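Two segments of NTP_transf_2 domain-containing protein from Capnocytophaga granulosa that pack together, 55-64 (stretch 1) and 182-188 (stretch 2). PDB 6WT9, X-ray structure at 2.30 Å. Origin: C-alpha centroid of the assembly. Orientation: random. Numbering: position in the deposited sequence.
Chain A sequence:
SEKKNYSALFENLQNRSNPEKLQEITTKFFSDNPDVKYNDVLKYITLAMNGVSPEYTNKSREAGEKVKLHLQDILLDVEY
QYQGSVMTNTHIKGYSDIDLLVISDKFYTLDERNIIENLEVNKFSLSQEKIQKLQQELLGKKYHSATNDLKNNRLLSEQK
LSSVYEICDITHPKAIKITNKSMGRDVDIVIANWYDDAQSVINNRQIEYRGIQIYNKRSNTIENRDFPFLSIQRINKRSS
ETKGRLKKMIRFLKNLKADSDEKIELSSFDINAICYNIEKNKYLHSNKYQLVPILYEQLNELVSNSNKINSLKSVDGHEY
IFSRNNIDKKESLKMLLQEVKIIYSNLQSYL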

ATOM      1  N   GLU A  55      -6.288 -15.738   0.115  1.00 28.47           N
ATOM      2  CA  GLU A  55      -5.418 -16.846  -0.267  1.00 32.09           C
ATOM      3  C   GLU A  55      -4.002 -16.361  -0.549  1.00 26.00           C
ATOM      4  O   GLU A  55      -3.024 -16.978  -0.111  1.00 34.78           O
ATOM      5  CB  GLU A  55      -5.994 -17.557  -1.492  1.00 45.39           C
ATOM      6  CG  GLU A  55      -5.208 -18.775  -1.946  1.00 60.17           C
ATOM      7  CD  GLU A  55      -5.695 -20.059  -1.305  1.00 73.14           C
ATOM      8  OE1 GLU A  55      -6.465 -19.982  -0.324  1.00 78.42           O
ATOM      9  OE2 GLU A  55      -5.314 -21.146  -1.790  1.00 75.61           O
ATOM     10  N   TYR A  56      -3.873 -15.248  -1.275  1.00 15.89           N
ATOM     11  CA  TYR A  56      -2.561 -14.665  -1.535  1.00 15.30           C
ATOM     12  C   TYR A  56      -2.038 -13.894  -0.331  1.00 17.68           C
ATOM     13  O   TYR A  56      -0.850 -13.983  -0.002  1.00 16.40           O
ATOM     14  CB  TYR A  56      -2.623 -13.742  -2.751  1.00 15.88           C
ATOM     15  CG  TYR A  56      -2.886 -14.452  -4.055  1.00 15.35           C
ATOM     16  CD1 TYR A  56      -1.866 -15.122  -4.715  1.00 13.76           C
ATOM     17  CD2 TYR A  56      -4.147 -14.442  -4.633  1.00 11.39           C
ATOM     18  CE1 TYR A  56      -2.097 -15.772  -5.910  1.00 15.13           C
ATOM     19  CE2 TYR A  56      -4.387 -15.088  -5.831  1.00 15.11           C
ATOM     20  CZ  TYR A  56      -3.357 -15.752  -6.463  1.00 15.68           C
ATOM     21  OH  TYR A  56      -3.586 -16.399  -7.655  1.00 21.18           O
ATOM     22  N   THR A  57      -2.909 -13.128   0.331  1.00 18.60           N
ATOM     23  CA  THR A  57      -2.462 -12.265   1.419  1.00 14.00           C
ATOM     24  C   THR A  57      -1.928 -13.077   2.594  1.00 16.74           C
ATOM     25  O   THR A  57      -0.936 -12.692   3.224  1.00 22.00           O
ATOM     26  CB  THR A  57      -3.605 -11.355   1.869  1.00 18.17           C
ATOM     27  OG1 THR A  57      -4.121 -10.645   0.736  1.00 19.61           O
ATOM     28  CG2 THR A  57      -3.117 -10.349   2.905  1.00 18.31           C
ATOM     29  N   ASN A  58      -2.566 -14.211   2.897  1.00 18.53           N
ATOM     30  CA  ASN A  58      -2.107 -15.030   4.016  1.00 19.19           C
ATOM     31  C   ASN A  58      -0.721 -15.604   3.755  1.00 22.62           C
ATOM     32  O   ASN A  58       0.083 -15.736   4.685  1.00 24.75           O
ATOM     33  CB  ASN A  58      -3.105 -16.155   4.296  1.00 18.18           C
ATOM     34  CG  ASN A  58      -4.431 -15.639   4.808  1.00 29.05           C
ATOM     35  OD1 ASN A  58      -4.525 -14.509   5.287  1.00 38.12           O
ATOM     36  ND2 ASN A  58      -5.467 -16.466   4.712  1.00 32.37           N
ATOM     37  N   LYS A  59      -0.421 -15.950   2.501  1.00 22.50           N
ATOM     38  CA  LYS A  59       0.903 -16.471   2.185  1.00 25.28           C
ATOM     39  C   LYS A  59       1.960 -15.373   2.218  1.00 22.40           C
ATOM     40  O   LYS A  59       3.109 -15.632   2.595  1.00 19.99           O
ATOM     41  CB  LYS A  59       0.889 -17.164   0.823  1.00 29.90           C
ATOM     42  CG  LYS A  59      -0.138 -18.281   0.721  1.00 40.95           C
ATOM     43  CD  LYS A  59      -0.029 -19.038  -0.593  1.00 49.69           C
ATOM     44  CE  LYS A  59       1.221 -19.903  -0.638  1.00 56.98           C
ATOM     45  NZ  LYS A  59       1.245 -20.776  -1.847  1.00 61.24           N
ATOM     46  N   SER A  60       1.597 -14.149   1.834  1.00 21.23           N
ATOM     47  CA  SER A  60       2.532 -13.037   1.960  1.00 23.39           C
ATOM     48  C   SER A  60       2.822 -12.737   3.424  1.00 22.46           C
ATOM     49  O   SER A  60       3.969 -12.458   3.791  1.00 24.13           O
ATOM     50  CB  SER A  60       1.978 -11.800   1.254  1.00 29.08           C
ATOM     51  OG  SER A  60       1.813 -12.036  -0.133  1.00 33.44           O
ATOM     52  N   ARG A  61       1.796 -12.794   4.274  1.00 16.85           N
ATOM     53  CA  ARG A  61       2.013 -12.617   5.705  1.00 21.28           C
ATOM     54  C   ARG A  61       2.772 -13.796   6.300  1.00 26.11           C
ATOM     55  O   ARG A  61       3.526 -13.625   7.264  1.00 27.76           O
ATOM     56  CB  ARG A  61       0.675 -12.427   6.419  1.00 31.32           C
ATOM     57  CG  ARG A  61       0.724 -11.430   7.565  1.00 48.79           C
ATOM     58  CD  ARG A  61      -0.610 -11.334   8.291  1.00 55.57           C
ATOM     59  NE  ARG A  61      -0.606 -10.272   9.294  1.00 57.11           N
ATOM     60  CZ  ARG A  61      -0.058 -10.384  10.502  1.00 56.45           C
ATOM     61  NH1 ARG A  61       0.538 -11.512  10.863  1.00 54.83           N
ATOM     62  NH2 ARG A  61      -0.103  -9.363  11.348  1.00 55.76           N
ATOM     63  N   GLU A  62       2.590 -14.993   5.736  1.00 23.70           N
ATOM     64  CA  GLU A  62       3.292 -16.171   6.234  1.00 25.47           C
ATOM     65  C   GLU A  62       4.780 -16.110   5.906  1.00 24.28           C
ATOM     66  O   GLU A  62       5.615 -16.550   6.706  1.00 19.51           O
ATOM     67  CB  GLU A  62       2.659 -17.435   5.653  1.00 28.96           C
ATOM     68  CG  GLU A  62       3.381 -18.724   6.004  1.00 36.98           C
ATOM     69  CD  GLU A  62       2.705 -19.947   5.415  1.00 45.03           C
ATOM     70  OE1 GLU A  62       1.512 -19.853   5.051  1.00 47.85           O
ATOM     71  OE2 GLU A  62       3.366 -21.002   5.313  1.00 48.57           O
ATOM     72  N   ALA A  63       5.131 -15.570   4.736  1.00 22.13           N
ATOM     73  CA  ALA A  63       6.540 -15.433   4.379  1.00 16.65           C
ATOM     74  C   ALA A  63       7.256 -14.478   5.327  1.00 19.93           C
ATOM     75  O   ALA A  63       8.406 -14.718   5.712  1.00 23.07           O
ATOM     76  CB  ALA A  63       6.675 -14.960   2.932  1.00 10.60           C
ATOM     77  N   GLY A  64       6.591 -13.387   5.712  1.00 20.12           N
ATOM     78  CA  GLY A  64       7.160 -12.509   6.717  1.00 21.60           C
ATOM     79  C   GLY A  64       7.273 -13.171   8.074  1.00 24.99           C
ATOM     80  O   GLY A  64       8.171 -12.844   8.856  1.00 23.55           O
ATOM     81  N   SER A 182      10.746 -21.254  -1.883  1.00 53.46           N
ATOM     82  CA  SER A 182       9.726 -22.282  -1.709  1.00 54.36           C
ATOM     83  C   SER A 182       8.323 -21.714  -1.870  1.00 53.44           C
ATOM     84  O   SER A 182       7.425 -22.411  -2.357  1.00 54.98           O
ATOM     85  CB  SER A 182       9.878 -22.945  -0.340  1.00 55.94           C
ATOM     86  OG  SER A 182       8.860 -23.906  -0.123  1.00 59.50           O
HETATM   87  N   MSE A 183       8.116 -20.460  -1.480  1.00 48.18           N
HETATM   88  CA  MSE A 183       6.793 -19.847  -1.530  1.00 39.78           C
HETATM   89  C   MSE A 183       6.651 -18.856  -2.677  1.00 32.06           C
HETATM   90  O   MSE A 183       5.541 -18.471  -3.036  1.00 32.01           O
HETATM   91  CB  MSE A 183       6.484 -19.138  -0.211  1.00 42.34           C
HETATM   92  CG  MSE A 183       6.639 -20.005   1.021  1.00 46.35           C
HETATM   93 SE   MSE A 183       6.068 -19.068   2.629  1.00 49.84          SE
HETATM   94  CE  MSE A 183       4.181 -18.846   2.187  1.00 47.68           C
ATOM     95  N   GLY A 184       7.779 -18.438  -3.246  1.00 31.52           N
ATOM     96  CA  GLY A 184       7.754 -17.428  -4.286  1.00 28.43           C
ATOM     97  C   GLY A 184       7.324 -16.060  -3.806  1.00 35.43           C
ATOM     98  O   GLY A 184       6.660 -15.330  -4.548  1.00 40.64           O
ATOM     99  N   ARG A 185       7.683 -15.693  -2.578  1.00 32.18           N
ATOM    100  CA  ARG A 185       7.307 -14.419  -1.988  1.00 31.91           C
ATOM    101  C   ARG A 185       8.553 -13.660  -1.551  1.00 29.18           C
ATOM    102  O   ARG A 185       9.573 -14.258  -1.197  1.00 25.79           O
ATOM    103  CB  ARG A 185       6.374 -14.616  -0.785  1.00 38.13           C
ATOM    104  CG  ARG A 185       5.073 -15.337  -1.101  1.00 48.54           C
ATOM    105  CD  ARG A 185       4.218 -14.551  -2.083  1.00 53.70           C
ATOM    106  NE  ARG A 185       2.880 -15.121  -2.217  1.00 56.99           N
ATOM    107  CZ  ARG A 185       2.561 -16.092  -3.068  1.00 58.94           C
ATOM    108  NH1 ARG A 185       3.484 -16.605  -3.870  1.00 59.08           N
ATOM    109  NH2 ARG A 185       1.317 -16.549  -3.118  1.00 61.81           N
ATOM    110  N   ASP A 186       8.459 -12.334  -1.576  1.00 26.97           N
ATOM    111  CA  ASP A 186       9.543 -11.460  -1.156  1.00 22.00           C
ATOM    112  C   ASP A 186       9.202 -10.788   0.167  1.00 21.38           C
ATOM    113  O   ASP A 186       8.039 -10.491   0.452  1.00 20.67           O
ATOM    114  CB  ASP A 186       9.840 -10.394  -2.214  1.00 22.66           C
ATOM    115  CG  ASP A 186      10.576 -10.954  -3.415  1.00 36.46           C
ATOM    116  OD1 ASP A 186      11.150 -12.057  -3.298  1.00 38.83           O
ATOM    117  OD2 ASP A 186      10.588 -10.290  -4.472  1.00 44.48           O
ATOM    118  N   VAL A 187      10.233 -10.559   0.975  1.00 20.68           N
ATOM    119  CA  VAL A 187      10.100  -9.875   2.257  1.00  9.76           C
ATOM    120  C   VAL A 187      11.234  -8.866   2.378  1.00 13.61           C
ATOM    121  O   VAL A 187      12.401  -9.206   2.152  1.00 22.73           O
ATOM    122  CB  VAL A 187      10.130 -10.856   3.448  1.00 11.05           C
ATOM    123  CG1 VAL A 187      10.032 -10.099   4.766  1.00 14.82           C
ATOM    124  CG2 VAL A 187       9.011 -11.883   3.336  1.00 10.19           C
ATOM    125  N   ASP A 188      10.894  -7.630   2.725  1.00 15.50           N
ATOM    126  CA  ASP A 188      11.882  -6.610   3.049  1.00 16.89           C
ATOM    127  C   ASP A 188      11.986  -6.478   4.563  1.00 17.19           C
ATOM    128  O   ASP A 188      10.974  -6.514   5.270  1.00 15.70           O
ATOM    129  CB  ASP A 188      11.515  -5.263   2.425  1.00 26.04           C
ATOM    130  CG  ASP A 188      11.606  -5.278   0.909  1.00 44.47           C
ATOM    131  OD1 ASP A 188      11.817  -6.367   0.337  1.00 50.18           O
ATOM    132  OD2 ASP A 188      11.471  -4.201   0.290  1.00 53.34           O
TER
HETATM  133  O   HOH W   1       5.403 -11.586   1.054  1.00 31.20           O

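How do the two backbones lie against each other? Residues 55-64 are helical throughout, and strand 185-188 crosses the helix at 50°, the axes approaching to 8.0 Å. No direct hydrogen bond joins the stretches, so the contact rests mainly on packing, with side chains of stretch 2 meeting both side chains and backbone of the helix. One water lies between the backbones, its O 3.2 Å from Ser60 O and 2.9 Å from Asp186 O, placed to bond to either carbonyl.

What does the first half of stretch 1 offer? It receives the long side chain of Arg185, whose CB points toward the helix. Tyr56 presents its ring edge, with CD1 3.8 Å from Arg185 NH2. One turn on, the aliphatic part of Lys59 packs beside the same group, CD lying 3.8 Å from Arg185 NH2. The packing also brings two like charges, Lys59 NZ and Arg185 NH2, to 4.4 Å. Lys59 O, a carbonyl already accepting the helical hydrogen bond from Ala63 N, lies 3.4 Å from Met183 CE. Ser60 OG sits near the guanidinium plane, 3.9 Å from Arg185 NE, too far for a hydrogen bond; it finds its partner elsewhere in the structure.

Where does Met183 settle? At Glu62, CD lies 3.7 Å from CE of Met183, the selenomethionine in the loop before the strand, which sends its terminal methyl onto the helix surface. This contact and the one with Lys59 O are van der Waals contacts, in which a nonpolar methyl rests against polar groups.

Why is the fit so close at Ala63 and Gly64? Ala63 points its small side chain toward stretch 2, and its CB meets three residues: Arg185 CB at 3.7 Å, Val187 CG2 at 3.9 Å and Met183 SE at 4.2 Å. Gly64 has no side chain, and its backbone N comes within 3.7 Å of Val187 CG2. Here the CA atoms of Gly64 and Val187 are just 6.0 Å apart.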